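Local atomic coordinates of glyceraldehyde-3-phosphate dehydrogenase (PDB entry 1B7G), a protein that catalyses the phosphorylating oxidation of D-glyceraldehyde 3-phosphate to 1,3-bisphosphoglycerate in glycolysis, using NADP or NAD as cofactor with a marked preference for NADP. Residues Phe119-Cys123 against Leu145-Thr150; Tyr125-Lys131 against Arg313-Met319; Asp274-Val278 against Leu332-Lys336. The protein carries 1 engineered substitution. All blocks are in the same frame, centred on the assembly; numbering follows the deposited sequence.

Interaction 1. Residues Phe119-Cys123 against Leu145-Thr150; sequences FSALC and LRTICT
A disulfide crosslink between C123 and C149 joins two helices, 121-128 and 139-152, the first of which follows strand 118-119 at the end of the parallel sheet. The two SG atoms, C123 SG and C149 SG, are 2.0 Å apart, and the torsion about their bond is 114°. Both cysteines point their CB at the other segment. In each, SG lies anti to the carbonyl carbon (chi1 -54° at C123, -60° at C149), which turns the sulfurs to face one another. The sulfur of C123 also rests on the turn before the bridge, 3.9 Å from CB of L145. C149 CB packs at 3.7 Å from the carbonyl oxygen L122 O.

Helix 139-152 starts at C139, the probable nucleophile of this family. The bridge therefore ties the later turns of the active-site helix to the short helix at the end of the Rossmann-type sheet. R146 is about 9 Å from C139, measured between side chains.

Near the bridge, S120 CB meets L145 CD1 at 3.9 Å. Further along helix 139-152, the L122 methyl CD2 reaches across to R146 CB at 4.0 Å and to the hydroxyl of T150. That hydroxyl is held by its own helix, with T150 OG1 donating to R146 O at 2.7 Å.

One water bridges the segments. It is hydrogen-bonded to S120 OG at 2.7 Å, accepts from L122 N, and takes a weak bond from R146 NE in the guanidinium plane. The far end of R146 is fixed elsewhere, by a salt bridge to E307 and hydrogen bonds to the carbonyl oxygens of P276 and R245.

Interaction 2. Residues Tyr125-Lys131 against Arg313-Met319; sequences YNEALGK and RASMKLM
The carbonyl oxygen of A314 is gripped by two backbone amides, one from each segment. G130 N donates to A314 O across the contact at 2.8 Å, with an N-H...O angle of 167°. K317 N, of the same segment as A314, donates too. The two amides reach the oxygen from opposite faces of the carbonyl plane. L129 CA adds a C-H...O contact to the same atom.

Here the end of helix 121-128 and the turn after it meet the C-terminal end of helix 304-315. K317 has positive phi and is the C-prime residue of a Schellman motif, closed by L318 N to R313 O, that ends helix 304-315. The other segment makes a type II beta turn from A128 to K131. G130 sits at its third position with phi 85°, where a side chain would jam against the preceding carbonyl. K317 CG lies 3.5 Å from G130 N, so the lysine chain runs alongside the turn.

S315 OG donates to K131 O at 2.6 Å, in the carbonyl plane. Its hydroxyl is anti to the backbone N (chi1 -172°), which turns it to this carbonyl.

Y125 packs against the same helix end. The methyl A314 CB sits over one face of its ring, 3.9 Å from the centroid and offset toward the rim, a CH-pi contact. Y125 OH donates to M319 O at 2.8 Å, from above the carbonyl plane. R313 touches the hydroxyl with CB, while its guanidinium turns away to a salt bridge with D25.

A314 O thus serves both the Schellman turn and G130 N. Donors run both ways: G130 N and Y125 OH give to 313-319, and S315 OG gives back to K131 O. The polar joint is made largely of uncharged groups.

Interaction 3. Residues Asp274-Val278 against Leu332-Lys336; sequences DIPEV and LGILK
Two irregular segments pass each other here, with E277 and L335 nearest at 6.9 Å between their CA atoms. G333 has left the helix that ends just before it. Its positive phi belongs to a Schellman motif, and from I334 onward the chain is extended. P276 keeps a compact backbone, and E277 after it is extended, leading into strand 278-288.

The polar link is a single hydrogen bond across the contact. L335 N donates to E277 OE2 at 2.7 Å, with an N-H...O angle of 159°. The amide meets this oxygen on its anti side, 27° out of the carboxylate plane. E277 CG is anti to the carbonyl carbon (chi1 -58°) and the chain bends at the next bond, which brings the carboxylate over to the other segment. There OE2 also lies 3.4 Å from I334 CA and 3.5 Å from L335 CB. The same oxygen has a second partner, a salt bridge to R270. With an alanine here, the amide of L335 would probably lose its acceptor and R270 its partner in the salt bridge.

The apolar pair is P276 and I334. The end of the I334 side chain reaches the proline, with I334 CD1 3.8 Å from P276 CG. The other branch, I334 CG2, lies alongside the E277 side chain, 3.8 Å from E277 OE2.

The contact lies where the chain leaving helix 321-331 passes the loop before strand 278-288. V278 and L335 are both backbone hydrogen-bonded with R245, just before strand 246-249. E277 and L335 touch V247 on that strand, and V278 packs on helix 139-152.

Overall arrangement
From the N terminus, interaction 1 closes first. It brings helix 139-152 back to 119-123 across strand 133-136, a short loop. Interaction 2 opens within that loop, at 125-131, and closes far later, at 313-319. The two therefore cross. They share helix 121-128 and touch through F119, which packs on Y125, A128 and A314. Interaction 3 opens at 274-278 and ends at 332-336, beyond the close of interaction 2. Interactions 2 and 3 therefore cross, without touching; 1 and 3 are in series. R146 of interaction 1 reaches the P276 carbonyl of interaction 3. Together they tie helices 121-128 and 139-152, the mixed sheet, and helices 304-315 and 321-331.

Interaction 1. Residues Phe119-Cys123 against Leu145-Thr150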
loop_
_atom_site.group_PDB
_atom_site.type_symbol
_atom_site.label_atom_id
_atom_site.label_comp_id
_atom_site.label_asym_id
_atom_site.label_seq_id
_atom_site.Cartn_x
_atom_site.Cartn_y
_atom_site.Cartn_z
ATOM N N PHE A 119 3.994 20.240 20.585
ATOM C CA PHE A 119 5.318 19.971 20.060
ATOM C C PHE A 119 5.379 19.669 18.583
ATOM O O PHE A 119 4.555 18.972 18.015
ATOM C CB PHE A 119 5.752 18.637 20.794
ATOM C CG PHE A 119 7.030 17.985 20.381
ATOM C CD1 PHE A 119 7.131 17.118 19.324
ATOM C CD2 PHE A 119 8.173 18.162 21.169
ATOM C CE1 PHE A 119 8.304 16.490 18.983
ATOM C CE2 PHE A 119 9.384 17.560 20.830
ATOM C CZ PHE A 119 9.459 16.700 19.745
ATOM N N SER A 120 6.480 19.999 17.972
ATOM C CA SER A 120 6.928 19.587 16.683
ATOM C C SER A 120 8.456 19.632 16.726
ATOM O O SER A 120 8.934 20.739 16.966
ATOM C CB SER A 120 6.381 20.448 15.532
ATOM O OG SER A 120 6.452 19.686 14.311
ATOM N N ALA A 121 9.162 18.551 16.460
ATOM C CA ALA A 121 10.597 18.464 16.661
ATOM C C ALA A 121 11.433 19.461 15.909
ATOM O O ALA A 121 12.437 19.943 16.429
ATOM C CB ALA A 121 11.157 17.051 16.397
ATOM N N LEU A 122 11.095 19.843 14.693
ATOM C CA LEU A 122 11.817 20.848 13.954
ATOM C C LEU A 122 11.594 22.242 14.546
ATOM O O LEU A 122 12.216 23.163 14.005
ATOM C CB LEU A 122 11.436 20.847 12.475
ATOM C CG LEU A 122 12.228 19.921 11.556
ATOM C CD1 LEU A 122 12.028 18.466 11.954
ATOM C CD2 LEU A 122 11.850 20.112 10.093
ATOM N N CYS A 123 10.720 22.453 15.523
ATOM C CA CYS A 123 10.516 23.787 16.019
ATOM C C CYS A 123 10.813 24.016 17.506
ATOM O O CYS A 123 11.375 25.072 17.770
ATOM C CB CYS A 123 9.063 24.323 15.823
ATOM S SG CYS A 123 8.504 24.231 14.103
ATOM N N LEU A 145 4.043 23.411 10.488
ATOM C CA LEU A 145 5.171 23.769 11.335
ATOM C C LEU A 145 6.521 23.402 10.751
ATOM O O LEU A 145 7.421 24.256 10.767
ATOM C CB LEU A 145 5.032 23.150 12.741
ATOM C CG LEU A 145 3.895 23.823 13.537
ATOM C CD1 LEU A 145 3.551 23.010 14.770
ATOM C CD2 LEU A 145 4.313 25.264 13.834
ATOM N N ARG A 146 6.674 22.220 10.159
ATOM C CA ARG A 146 7.946 21.864 9.559
ATOM C C ARG A 146 8.279 22.856 8.431
ATOM O O ARG A 146 9.434 23.172 8.247
ATOM C CB ARG A 146 8.015 20.463 8.979
ATOM C CG ARG A 146 7.744 19.361 10.044
ATOM C CD ARG A 146 8.100 18.037 9.303
ATOM N NE ARG A 146 7.863 16.907 10.210
ATOM C CZ ARG A 146 7.519 15.691 9.769
ATOM N NH1 ARG A 146 7.452 15.441 8.459
ATOM N NH2 ARG A 146 7.303 14.751 10.674
ATOM N N THR A 147 7.259 23.174 7.618
ATOM C CA THR A 147 7.509 24.093 6.499
ATOM C C THR A 147 7.825 25.495 7.026
ATOM O O THR A 147 8.827 26.037 6.583
ATOM C CB THR A 147 6.263 24.130 5.568
ATOM O OG1 THR A 147 5.953 22.771 5.202
ATOM C CG2 THR A 147 6.506 25.006 4.376
ATOM N N ILE A 148 7.086 26.016 7.970
ATOM C CA ILE A 148 7.307 27.358 8.528
ATOM C C ILE A 148 8.628 27.467 9.302
ATOM O O ILE A 148 9.426 28.393 9.072
ATOM C CB ILE A 148 6.158 27.769 9.461
ATOM C CG1 ILE A 148 4.778 27.854 8.809
ATOM C CG2 ILE A 148 6.505 29.125 10.100
ATOM C CD1 ILE A 148 3.644 27.916 9.826
ATOM N N CYS A 149 8.939 26.524 10.188
ATOM C CA CYS A 149 10.242 26.612 10.916
ATOM C C CYS A 149 11.426 26.424 10.010
ATOM O O CYS A 149 12.392 27.223 10.077
ATOM C CB CYS A 149 10.255 25.706 12.128
ATOM S SG CYS A 149 8.998 26.052 13.335
ATOM N N THR A 150 11.319 25.662 8.916
ATOM C CA THR A 150 12.372 25.588 7.927
ATOM C C THR A 150 12.501 26.868 7.090
ATOM O O THR A 150 13.650 27.327 6.885
ATOM C CB THR A 150 12.192 24.403 6.949
ATOM O OG1 THR A 150 12.092 23.209 7.741
ATOM C CG2 THR A 150 13.302 24.315 5.930
HETATM O O HOH W 1 8.570 18.717 13.005
#

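Interaction 2. Residues Tyr125-Lys131 against Arg313-Met319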
loop_
_atom_site.group_PDB
_atom_site.type_symbol
_atom_site.label_atom_id
_atom_site.label_comp_id
_atom_site.label_asym_id
_atom_site.label_seq_id
_atom_site.Cartn_x
_atom_site.Cartn_y
_atom_site.Cartn_z
ATOM N N TYR A 125 11.673 21.462 20.293
ATOM C CA TYR A 125 12.100 20.341 21.153
ATOM C C TYR A 125 12.722 20.882 22.455
ATOM O O TYR A 125 12.315 20.479 23.540
ATOM C CB TYR A 125 13.120 19.519 20.389
ATOM C CG TYR A 125 13.744 18.345 21.107
ATOM C CD1 TYR A 125 14.797 18.501 22.037
ATOM C CD2 TYR A 125 13.310 17.075 20.837
ATOM C CE1 TYR A 125 15.339 17.377 22.647
ATOM C CE2 TYR A 125 13.859 15.956 21.416
ATOM C CZ TYR A 125 14.899 16.117 22.337
ATOM O OH TYR A 125 15.429 14.982 22.903
ATOM N N ASN A 126 13.594 21.884 22.309
ATOM C CA ASN A 126 14.238 22.476 23.489
ATOM C C ASN A 126 13.225 22.993 24.477
ATOM O O ASN A 126 13.405 22.807 25.691
ATOM C CB ASN A 126 15.265 23.538 23.134
ATOM C CG ASN A 126 16.456 23.018 22.401
ATOM O OD1 ASN A 126 16.767 21.827 22.508
ATOM N ND2 ASN A 126 17.117 23.829 21.562
ATOM N N GLU A 127 12.111 23.615 24.011
ATOM C CA GLU A 127 11.109 24.083 24.940
ATOM C C GLU A 127 10.355 22.964 25.605
ATOM O O GLU A 127 9.827 23.140 26.719
ATOM C CB GLU A 127 10.093 25.035 24.252
ATOM C CG GLU A 127 10.655 26.398 23.958
ATOM C CD GLU A 127 11.581 26.479 22.769
ATOM O OE1 GLU A 127 11.890 25.499 22.049
ATOM O OE2 GLU A 127 12.060 27.613 22.517
ATOM N N ALA A 128 10.251 21.792 25.001
ATOM C CA ALA A 128 9.503 20.681 25.543
ATOM C C ALA A 128 10.366 19.747 26.423
ATOM O O ALA A 128 9.790 18.805 26.982
ATOM C CB ALA A 128 8.882 19.825 24.425
ATOM N N LEU A 129 11.643 19.988 26.506
ATOM C CA LEU A 129 12.543 19.124 27.311
ATOM C C LEU A 129 12.048 19.025 28.734
ATOM O O LEU A 129 11.705 20.044 29.350
ATOM C CB LEU A 129 13.965 19.687 27.279
ATOM C CG LEU A 129 14.863 19.224 26.135
ATOM C CD1 LEU A 129 16.152 20.026 26.086
ATOM C CD2 LEU A 129 15.207 17.735 26.291
ATOM N N GLY A 130 11.830 17.822 29.245
ATOM C CA GLY A 130 11.379 17.688 30.646
ATOM C C GLY A 130 9.913 17.810 30.860
ATOM O O GLY A 130 9.407 17.569 31.973
ATOM N N LYS A 131 9.121 18.192 29.836
ATOM C CA LYS A 131 7.673 18.268 30.068
ATOM C C LYS A 131 7.139 16.871 30.248
ATOM O O LYS A 131 7.436 16.009 29.424
ATOM C CB LYS A 131 6.928 19.032 28.968
ATOM C CG LYS A 131 7.522 20.442 28.762
ATOM C CD LYS A 131 7.130 21.308 29.973
ATOM C CE LYS A 131 7.649 22.735 29.777
ATOM N NZ LYS A 131 7.381 23.557 30.986
ATOM N N ARG A 313 11.875 11.435 23.712
ATOM C CA ARG A 313 13.205 11.876 24.109
ATOM C C ARG A 313 13.193 13.218 24.795
ATOM O O ARG A 313 13.893 13.366 25.816
ATOM C CB ARG A 313 14.164 11.835 22.911
ATOM C CG ARG A 313 14.313 10.430 22.372
ATOM C CD ARG A 313 15.756 10.110 21.972
ATOM N NE ARG A 313 15.829 8.760 21.398
ATOM C CZ ARG A 313 15.550 8.457 20.135
ATOM N NH1 ARG A 313 15.178 9.398 19.243
ATOM N NH2 ARG A 313 15.655 7.177 19.791
ATOM N N ALA A 314 12.381 14.194 24.326
ATOM C CA ALA A 314 12.287 15.471 24.987
ATOM C C ALA A 314 11.738 15.361 26.410
ATOM O O ALA A 314 12.316 15.826 27.390
ATOM C CB ALA A 314 11.393 16.439 24.212
ATOM N N SER A 315 10.571 14.752 26.541
ATOM C CA SER A 315 9.914 14.566 27.809
ATOM C C SER A 315 10.859 13.919 28.847
ATOM O O SER A 315 10.891 14.356 29.991
ATOM C CB SER A 315 8.729 13.627 27.630
ATOM O OG SER A 315 7.905 13.494 28.743
ATOM N N MET A 316 11.570 12.875 28.422
ATOM C CA MET A 316 12.430 12.120 29.343
ATOM C C MET A 316 13.843 12.667 29.387
ATOM O O MET A 316 14.710 12.050 30.002
ATOM C CB MET A 316 12.501 10.660 28.918
ATOM C CG MET A 316 11.178 9.946 28.785
ATOM S SD MET A 316 10.312 9.788 30.357
ATOM C CE MET A 316 11.355 8.545 31.136
ATOM N N LYS A 317 14.107 13.775 28.722
ATOM C CA LYS A 317 15.404 14.441 28.725
ATOM C C LYS A 317 16.518 13.459 28.382
ATOM O O LYS A 317 17.571 13.421 29.033
ATOM C CB LYS A 317 15.610 15.060 30.116
ATOM C CG LYS A 317 14.474 15.977 30.554
ATOM C CD LYS A 317 14.589 16.392 32.020
ATOM C CE LYS A 317 14.189 15.269 32.970
ATOM N NZ LYS A 317 14.306 15.716 34.402
ATOM N N LEU A 318 16.337 12.680 27.314
ATOM C CA LEU A 318 17.318 11.652 26.970
ATOM C C LEU A 318 18.534 12.154 26.248
ATOM O O LEU A 318 19.609 11.557 26.403
ATOM C CB LEU A 318 16.665 10.535 26.145
ATOM C CG LEU A 318 15.512 9.795 26.792
ATOM C CD1 LEU A 318 14.974 8.707 25.870
ATOM C CD2 LEU A 318 15.909 9.169 28.140
ATOM N N MET A 319 18.409 13.226 25.464
ATOM C CA MET A 319 19.487 13.722 24.632
ATOM C C MET A 319 19.074 15.011 23.905
ATOM O O MET A 319 17.955 15.485 24.093
ATOM C CB MET A 319 19.882 12.682 23.577
ATOM C CG MET A 319 18.717 12.368 22.613
ATOM S SD MET A 319 19.207 11.057 21.478
ATOM C CE MET A 319 19.092 9.625 22.524
#

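Interaction 3. Residues Asp274-Val278 against Leu332-Lys336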
loop_
_atom_site.group_PDB
_atom_site.type_symbol
_atom_site.label_atom_id
_atom_site.label_comp_id
_atom_site.label_asym_id
_atom_site.label_seq_id
_atom_site.Cartn_x
_atom_site.Cartn_y
_atom_site.Cartn_z
ATOM N N ASP A 274 4.388 4.040 3.759
ATOM C CA ASP A 274 4.403 5.298 4.480
ATOM C C ASP A 274 5.340 6.332 3.892
ATOM O O ASP A 274 6.440 6.060 3.433
ATOM C CB ASP A 274 4.762 5.100 5.982
ATOM C CG ASP A 274 3.621 4.432 6.711
ATOM O OD1 ASP A 274 2.514 4.311 6.102
ATOM O OD2 ASP A 274 3.784 4.025 7.872
ATOM N N ILE A 275 4.876 7.595 3.874
ATOM C CA ILE A 275 5.742 8.706 3.472
ATOM C C ILE A 275 5.567 9.775 4.557
ATOM O O ILE A 275 4.708 10.667 4.458
ATOM C CB ILE A 275 5.453 9.310 2.120
ATOM C CG1 ILE A 275 5.560 8.303 0.958
ATOM C CG2 ILE A 275 6.308 10.545 1.807
ATOM C CD1 ILE A 275 5.081 8.883 -0.366
ATOM N N PRO A 276 6.400 9.711 5.599
ATOM C CA PRO A 276 6.265 10.589 6.731
ATOM C C PRO A 276 6.725 12.022 6.486
ATOM O O PRO A 276 6.558 12.886 7.361
ATOM C CB PRO A 276 7.103 9.952 7.829
ATOM C CG PRO A 276 7.634 8.662 7.285
ATOM C CD PRO A 276 7.426 8.642 5.809
ATOM N N GLU A 277 7.437 12.280 5.416
ATOM C CA GLU A 277 7.952 13.578 5.075
ATOM C C GLU A 277 6.906 14.500 4.420
ATOM O O GLU A 277 6.039 13.992 3.697
ATOM C CB GLU A 277 9.108 13.433 4.081
ATOM C CG GLU A 277 10.268 12.555 4.631
ATOM C CD GLU A 277 10.084 11.073 4.376
ATOM O OE1 GLU A 277 9.057 10.672 3.771
ATOM O OE2 GLU A 277 10.973 10.279 4.789
ATOM N N VAL A 278 7.071 15.799 4.574
ATOM C CA VAL A 278 6.192 16.769 3.862
ATOM C C VAL A 278 6.600 16.735 2.411
ATOM O O VAL A 278 7.818 16.803 2.154
ATOM C CB VAL A 278 6.338 18.194 4.446
ATOM C CG1 VAL A 278 5.573 19.251 3.635
ATOM C CG2 VAL A 278 5.789 18.215 5.873
ATOM N N LEU A 332 14.371 5.312 11.151
ATOM C CA LEU A 332 13.034 5.116 10.529
ATOM C C LEU A 332 13.093 5.320 9.035
ATOM O O LEU A 332 12.035 5.359 8.383
ATOM C CB LEU A 332 12.039 6.089 11.162
ATOM C CG LEU A 332 11.771 5.878 12.663
ATOM C CD1 LEU A 332 10.681 6.838 13.121
ATOM C CD2 LEU A 332 11.324 4.447 12.943
ATOM N N GLY A 333 14.292 5.573 8.541
ATOM C CA GLY A 333 14.544 5.787 7.131
ATOM C C GLY A 333 13.899 7.065 6.605
ATOM O O GLY A 333 13.377 7.057 5.488
ATOM N N ILE A 334 13.995 8.148 7.363
ATOM C CA ILE A 334 13.404 9.429 6.981
ATOM C C ILE A 334 14.255 10.060 5.890
ATOM O O ILE A 334 15.477 9.930 5.884
ATOM C CB ILE A 334 13.267 10.357 8.193
ATOM C CG1 ILE A 334 12.359 9.788 9.282
ATOM C CG2 ILE A 334 12.787 11.754 7.808
ATOM C CD1 ILE A 334 11.013 9.261 8.807
ATOM N N LEU A 335 13.629 10.677 4.897
ATOM C CA LEU A 335 14.368 11.252 3.784
ATOM C C LEU A 335 14.471 12.755 3.773
ATOM O O LEU A 335 13.726 13.455 4.422
ATOM C CB LEU A 335 13.623 10.809 2.488
ATOM C CG LEU A 335 13.479 9.301 2.291
ATOM C CD1 LEU A 335 12.543 9.009 1.097
ATOM C CD2 LEU A 335 14.847 8.656 2.066
ATOM N N LYS A 336 15.303 13.280 2.881
ATOM C CA LYS A 336 15.355 14.716 2.595
ATOM C C LYS A 336 15.642 14.796 1.086
ATOM O O LYS A 336 15.836 13.741 0.488
ATOM C CB LYS A 336 16.445 15.466 3.382
ATOM C CG LYS A 336 17.844 14.993 2.919
ATOM C CD LYS A 336 18.942 15.800 3.629
ATOM C CE LYS A 336 20.283 15.113 3.204
ATOM N NZ LYS A 336 21.404 15.919 3.788
#